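Local coordinates for protein beta-lactamase Mb2281c (Mycobacterium bovis, PDB 3I7J) that probably hydrolyses beta-lactams or related substrates as a serine enzyme of the beta-lactamase and penicillin-binding-protein kind, at residues A[38-41]-A[42-45]; A[172-175]-A[176-180]; A[235-238]-A[239-242]. One frame throughout, in Å; residues are numbered along the deposited sequence.

Contact 1 of 3, residues A[38-41]-A[42-45]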
loop_
_atom_site.group_PDB
_atom_site.type_symbol
_atom_site.label_atom_id
_atom_site.label_comp_id
_atom_site.label_asym_id
_atom_site.label_seq_id
_atom_site.Cartn_x
_atom_site.Cartn_y
_atom_site.Cartn_z
ATOM N N LEU A 38 1.221 9.752 5.489
ATOM C CA LEU A 38 1.512 8.566 4.688
ATOM C C LEU A 38 1.378 8.735 3.192
ATOM O O LEU A 38 1.937 7.950 2.425
ATOM C CB LEU A 38 0.604 7.416 5.109
ATOM C CG LEU A 38 0.635 7.007 6.573
ATOM C CD1 LEU A 38 -0.180 5.734 6.728
ATOM C CD2 LEU A 38 2.078 6.784 7.020
ATOM N N ALA A 39 0.645 9.763 2.777
ATOM C CA ALA A 39 0.399 9.994 1.357
ATOM C C ALA A 39 -0.159 8.677 0.808
ATOM O O ALA A 39 -1.018 8.072 1.442
ATOM C CB ALA A 39 1.698 10.388 0.630
ATOM N N SER A 40 0.335 8.221 -0.340
ATOM C CA SER A 40 -0.160 6.980 -0.945
ATOM C C SER A 40 0.059 5.697 -0.149
ATOM O O SER A 40 -0.416 4.630 -0.541
ATOM C CB SER A 40 0.421 6.803 -2.349
ATOM O OG SER A 40 -0.213 7.674 -3.257
ATOM N N VAL A 41 0.797 5.777 0.951
ATOM C CA VAL A 41 0.977 4.584 1.757
ATOM C C VAL A 41 -0.385 4.369 2.424
ATOM O O VAL A 41 -0.617 3.381 3.127
ATOM C CB VAL A 41 2.103 4.766 2.812
ATOM C CG1 VAL A 41 2.196 3.539 3.719
ATOM C CG2 VAL A 41 3.446 4.966 2.091
ATOM N N THR A 42 -1.288 5.317 2.188
ATOM C CA THR A 42 -2.645 5.248 2.705
ATOM C C THR A 42 -3.381 4.129 1.980
ATOM O O THR A 42 -4.161 3.395 2.580
ATOM C CB THR A 42 -3.441 6.558 2.430
ATOM O OG1 THR A 42 -2.902 7.630 3.212
ATOM C CG2 THR A 42 -4.929 6.374 2.770
ATOM N N LYS A 43 -3.116 3.996 0.686
ATOM C CA LYS A 43 -3.800 3.004 -0.134
ATOM C C LYS A 43 -3.867 1.581 0.403
ATOM O O LYS A 43 -4.925 0.975 0.386
ATOM C CB LYS A 43 -3.230 3.038 -1.560
ATOM C CG LYS A 43 -3.594 4.340 -2.293
ATOM C CD LYS A 43 -3.450 4.256 -3.815
ATOM C CE LYS A 43 -3.999 5.519 -4.490
ATOM N NZ LYS A 43 -3.230 6.764 -4.135
ATOM N N PRO A 44 -2.750 1.033 0.900
ATOM C CA PRO A 44 -2.811 -0.339 1.419
ATOM C C PRO A 44 -3.812 -0.461 2.574
ATOM O O PRO A 44 -4.461 -1.500 2.743
ATOM C CB PRO A 44 -1.368 -0.609 1.858
ATOM C CG PRO A 44 -0.569 0.258 0.920
ATOM C CD PRO A 44 -1.370 1.546 0.927
ATOM N N LEU A 45 -3.946 0.604 3.359
ATOM C CA LEU A 45 -4.874 0.596 4.488
ATOM C C LEU A 45 -6.312 0.583 3.974
ATOM O O LEU A 45 -7.148 -0.195 4.445
ATOM C CB LEU A 45 -4.648 1.824 5.380
ATOM C CG LEU A 45 -3.283 1.963 6.064
ATOM C CD1 LEU A 45 -3.240 3.271 6.839
ATOM C CD2 LEU A 45 -3.048 0.787 7.017
#
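The backbone turns from the loop into helix 42-56 with K43 N donating to S40 O at 3.0 Å. One residue earlier, the hydroxyl of T42 reaches back to the preceding turn: OG1 donates to A39 O over 2.6 Å, in the carbonyl plane. With OG1 anti to its carbonyl carbon (chi1 -68°), T42 turns the hydroxyl back toward A39 and also accepts from A149 N, tying the turn to strand 149-151. P44 has no N-H to offer the first helical turn; instead its CD rests against V41 O at 3.0 Å. On the apolar side, L38 and L45 meet at about a right angle, CD1 of L38 to CD1 of L45 at 3.9 Å.

S40 and K43 fit the SxxK pattern of serine beta-lactamases and penicillin-binding proteins, so this is probably the catalytic centre. The lysine runs extended until its last bend (chi4 64°), which leaves NZ 3.3 Å from S40 OG. Both groups hydrogen-bond to Y99 OH, and NZ also to G146 O; Y99 and N101 probably correspond to the (S/Y)xN motif of such enzymes. Around this helix start, H226 of strand 224-228 touches S40, K43 and P44, while helix 153-164 packs L156 against L38 and F159 against P44 and L45.

Contact 2 of 3, residues A[172-175]-A[176-180]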
loop_
_atom_site.group_PDB
_atom_site.type_symbol
_atom_site.label_atom_id
_atom_site.label_comp_id
_atom_site.label_asym_id
_atom_site.label_seq_id
_atom_site.Cartn_x
_atom_site.Cartn_y
_atom_site.Cartn_z
ATOM N N GLN A 172 -7.352 -16.753 1.832
ATOM C CA GLN A 172 -7.723 -16.748 0.416
ATOM C C GLN A 172 -7.844 -15.336 -0.154
ATOM O O GLN A 172 -7.410 -15.071 -1.274
ATOM C CB GLN A 172 -9.045 -17.492 0.194
ATOM C CG GLN A 172 -9.436 -17.590 -1.280
ATOM C CD GLN A 172 -8.260 -18.006 -2.154
ATOM O OE1 GLN A 172 -7.601 -19.016 -1.885
ATOM N NE2 GLN A 172 -7.985 -17.227 -3.200
HETATM N N MSE A 173 -8.458 -14.439 0.606
HETATM C CA MSE A 173 -8.604 -13.064 0.163
HETATM C C MSE A 173 -7.204 -12.447 0.043
HETATM O O MSE A 173 -6.885 -11.792 -0.952
HETATM C CB MSE A 173 -9.456 -12.275 1.164
HETATM C CG MSE A 173 -9.422 -10.757 0.968
HETATM SE SE MSE A 173 -9.996 -10.191 -0.790
HETATM C CE MSE A 173 -11.871 -9.917 -0.423
ATOM N N HIS A 174 -6.360 -12.680 1.044
ATOM C CA HIS A 174 -5.007 -12.120 1.021
ATOM C C HIS A 174 -4.192 -12.655 -0.146
ATOM O O HIS A 174 -3.406 -11.921 -0.753
ATOM C CB HIS A 174 -4.268 -12.396 2.334
ATOM C CG HIS A 174 -2.888 -11.816 2.378
ATOM N ND1 HIS A 174 -1.756 -12.558 2.114
ATOM C CD2 HIS A 174 -2.459 -10.557 2.634
ATOM C CE1 HIS A 174 -0.690 -11.783 2.206
ATOM N NE2 HIS A 174 -1.091 -10.562 2.521
ATOM N N ALA A 175 -4.371 -13.934 -0.450
ATOM C CA ALA A 175 -3.666 -14.541 -1.568
ATOM C C ALA A 175 -4.141 -13.850 -2.846
ATOM O O ALA A 175 -3.347 -13.529 -3.730
ATOM C CB ALA A 175 -3.970 -16.035 -1.636
ATOM N N ASP A 176 -5.446 -13.618 -2.927
ATOM C CA ASP A 176 -6.039 -12.965 -4.083
ATOM C C ASP A 176 -5.577 -11.507 -4.188
ATOM O O ASP A 176 -5.235 -11.035 -5.267
ATOM C CB ASP A 176 -7.568 -13.033 -3.987
ATOM C CG ASP A 176 -8.263 -12.442 -5.208
ATOM O OD1 ASP A 176 -9.417 -12.815 -5.485
ATOM O OD2 ASP A 176 -7.661 -11.597 -5.890
ATOM N N ALA A 177 -5.563 -10.808 -3.058
ATOM C CA ALA A 177 -5.150 -9.417 -3.018
ATOM C C ALA A 177 -3.680 -9.255 -3.384
ATOM O O ALA A 177 -3.269 -8.195 -3.845
ATOM C CB ALA A 177 -5.409 -8.835 -1.633
ATOM N N THR A 178 -2.880 -10.292 -3.160
ATOM C CA THR A 178 -1.458 -10.221 -3.488
ATOM C C THR A 178 -1.137 -10.874 -4.831
ATOM O O THR A 178 0.020 -11.172 -5.131
ATOM C CB THR A 178 -0.582 -10.857 -2.385
ATOM O OG1 THR A 178 -1.041 -12.186 -2.105
ATOM C CG2 THR A 178 -0.643 -10.012 -1.121
ATOM N N THR A 179 -2.173 -11.102 -5.633
ATOM C CA THR A 179 -2.009 -11.685 -6.960
ATOM C C THR A 179 -2.325 -10.602 -7.980
ATOM O O THR A 179 -3.231 -9.787 -7.774
ATOM C CB THR A 179 -2.972 -12.861 -7.195
ATOM O OG1 THR A 179 -2.660 -13.917 -6.284
ATOM C CG2 THR A 179 -2.850 -13.373 -8.622
ATOM N N VAL A 180 -1.587 -10.596 -9.081
ATOM C CA VAL A 180 -1.814 -9.595 -10.099
ATOM C C VAL A 180 -3.229 -9.675 -10.668
ATOM O O VAL A 180 -3.704 -10.730 -11.088
ATOM C CB VAL A 180 -0.756 -9.690 -11.243
ATOM C CG1 VAL A 180 -0.748 -11.081 -11.843
ATOM C CG2 VAL A 180 -1.055 -8.637 -12.312
#
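A175 O is gripped by the residues that end helix 171-177: T179 OG1 donates to it at 2.7 Å, and T178 N adds a weak bond at 3.3 Å. This is a helix C-terminus closed by hydroxyls. T178 is the first residue to leave helical geometry, and T179 N then bonds D176 O, one residue short of the regular helical spacing. Upstream the helix is regular, with A177 N donating to M173 O over 2.7 Å and D176 N to Q172 O.

H174 O takes T178 N at 3.0 Å, and the hydroxyl of T178 crowds the same oxygen. OG1 sits between its own backbone N and carbonyl carbon (chi1 53°), within reach of both H174 O and A175 O, so its one proton could go to either.

Toward helix 42-56, selenomethionine M173 packs against V54 and E55, A177 against Q51, and H174 touches R48. That same T178 rotamer sends CG2 over one face of the H174 imidazole in a CH-pi contact, 3.9 Å from the centroid and 23° off the ring normal, the methyl shifted toward the NE2 and CE1 rim.

Contact 3 of 3, residues A[235-238]-A[239-242]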
loop_
_atom_site.group_PDB
_atom_site.type_symbol
_atom_site.label_atom_id
_atom_site.label_comp_id
_atom_site.label_asym_id
_atom_site.label_seq_id
_atom_site.Cartn_x
_atom_site.Cartn_y
_atom_site.Cartn_z
ATOM N N TRP A 235 6.886 -2.501 2.145
ATOM C CA TRP A 235 6.902 -3.649 1.267
ATOM C C TRP A 235 6.946 -4.889 2.129
ATOM O O TRP A 235 7.466 -4.877 3.248
ATOM C CB TRP A 235 8.055 -3.616 0.237
ATOM C CG TRP A 235 9.479 -3.564 0.742
ATOM C CD1 TRP A 235 10.365 -2.536 0.563
ATOM C CD2 TRP A 235 10.214 -4.614 1.384
ATOM N NE1 TRP A 235 11.603 -2.886 1.042
ATOM C CE2 TRP A 235 11.541 -4.156 1.551
ATOM C CE3 TRP A 235 9.886 -5.902 1.828
ATOM C CZ2 TRP A 235 12.542 -4.943 2.149
ATOM C CZ3 TRP A 235 10.877 -6.682 2.421
ATOM C CH2 TRP A 235 12.188 -6.200 2.573
ATOM N N VAL A 236 6.347 -5.944 1.598
ATOM C CA VAL A 236 6.256 -7.232 2.260
ATOM C C VAL A 236 6.749 -8.209 1.214
ATOM O O VAL A 236 6.238 -8.227 0.099
ATOM C CB VAL A 236 4.786 -7.563 2.600
ATOM C CG1 VAL A 236 4.700 -8.854 3.398
ATOM C CG2 VAL A 236 4.164 -6.403 3.368
ATOM N N ASP A 237 7.749 -9.007 1.554
ATOM C CA ASP A 237 8.278 -9.965 0.596
ATOM C C ASP A 237 7.884 -11.360 1.082
ATOM O O ASP A 237 8.462 -11.868 2.035
ATOM C CB ASP A 237 9.803 -9.818 0.523
ATOM C CG ASP A 237 10.412 -10.622 -0.602
ATOM O OD1 ASP A 237 9.933 -11.752 -0.843
ATOM O OD2 ASP A 237 11.379 -10.133 -1.230
ATOM N N PRO A 238 6.889 -11.994 0.435
ATOM C CA PRO A 238 6.426 -13.333 0.823
ATOM C C PRO A 238 7.478 -14.427 0.682
ATOM O O PRO A 238 7.386 -15.461 1.337
ATOM C CB PRO A 238 5.243 -13.588 -0.112
ATOM C CG PRO A 238 4.815 -12.228 -0.541
ATOM C CD PRO A 238 6.115 -11.493 -0.712
ATOM N N LYS A 239 8.461 -14.210 -0.185
ATOM C CA LYS A 239 9.504 -15.205 -0.387
ATOM C C LYS A 239 10.516 -15.125 0.746
ATOM O O LYS A 239 10.934 -16.148 1.293
ATOM C CB LYS A 239 10.204 -14.998 -1.737
ATOM C CG LYS A 239 11.229 -16.083 -2.072
ATOM C CD LYS A 239 11.901 -15.859 -3.423
ATOM C CE LYS A 239 10.928 -16.018 -4.595
ATOM N NZ LYS A 239 10.463 -17.418 -4.804
ATOM N N ALA A 240 10.905 -13.907 1.105
ATOM C CA ALA A 240 11.859 -13.717 2.189
ATOM C C ALA A 240 11.098 -13.797 3.500
ATOM O O ALA A 240 11.685 -14.011 4.562
ATOM C CB ALA A 240 12.538 -12.359 2.063
ATOM N N ASP A 241 9.778 -13.648 3.403
ATOM C CA ASP A 241 8.894 -13.661 4.568
ATOM C C ASP A 241 9.392 -12.547 5.488
ATOM O O ASP A 241 9.648 -12.762 6.673
ATOM C CB ASP A 241 8.952 -15.021 5.283
ATOM C CG ASP A 241 7.674 -15.344 6.049
ATOM O OD1 ASP A 241 6.616 -14.750 5.741
ATOM O OD2 ASP A 241 7.711 -16.211 6.951
ATOM N N LEU A 242 9.544 -11.357 4.919
ATOM C CA LEU A 242 10.020 -10.199 5.665
ATOM C C LEU A 242 9.266 -8.949 5.205
ATOM O O LEU A 242 8.782 -8.888 4.074
ATOM C CB LEU A 242 11.519 -10.017 5.414
ATOM C CG LEU A 242 12.515 -9.951 6.575
ATOM C CD1 LEU A 242 12.271 -11.061 7.577
ATOM C CD2 LEU A 242 13.920 -10.044 5.996
HETATM O O HOH W 1 5.522 -15.273 3.422
#
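D237 and L242 pair through both backbone groups: D237 N donates to L242 O at 2.7 Å in an almost straight bond (178°), and L242 N returns to D237 O at 3.1 Å. D241 N leans on that same D237 oxygen in a weak bond.

The carboxylate of D237 then holds the turn from within. Its CG lies anti to the backbone N (chi1 -171°), bringing OD1 to the N-H groups of K239 and A240. K239 N meets OD1 at 2.9 Å nearly end-on to the C-O bond, whereas A240 N comes from above the carboxylate plane at 3.1 Å. S220 OG also bonds OD1, fixing the group from outside the turn.

Beside the pair, L242 O lies at the edge of the W235 ring, 3.5 Å from CZ3; the indole is held in turn by S264 of helix 256-271 through NE1. Across the turn, a water donates to P238 O and to D241 OD1, while D241 OD2 forms a salt bridge with R165. D241 takes up left-handed backbone angles, and with L242 it faces D237, making a G1 beta bulge; the bulge and the Asx turn at D237 together close the beta hairpin between strands 232-237 and 242-248.

Along the chain the three contacts follow in series, each local, all in the beta-lactamase-like fold. Contact 1 lies near the centre of the molecule, about 5 Å from the chain centre, at the probable active site; contacts 2 and 3 lie farther out, their centres about 18 and 19 Å from that of contact 1 and 14 Å from each other. None of them touches another. Helix 42-56 starts in contact 1, and its later turns carry the residues against which contact 2 packs. Contact 3 joins neighbouring strands of the six-stranded sheet, whose strand 224-228 also borders contact 1, and helix 153-164 touches both. The probable active site thus sits where helix 42-56 meets strand 224-228.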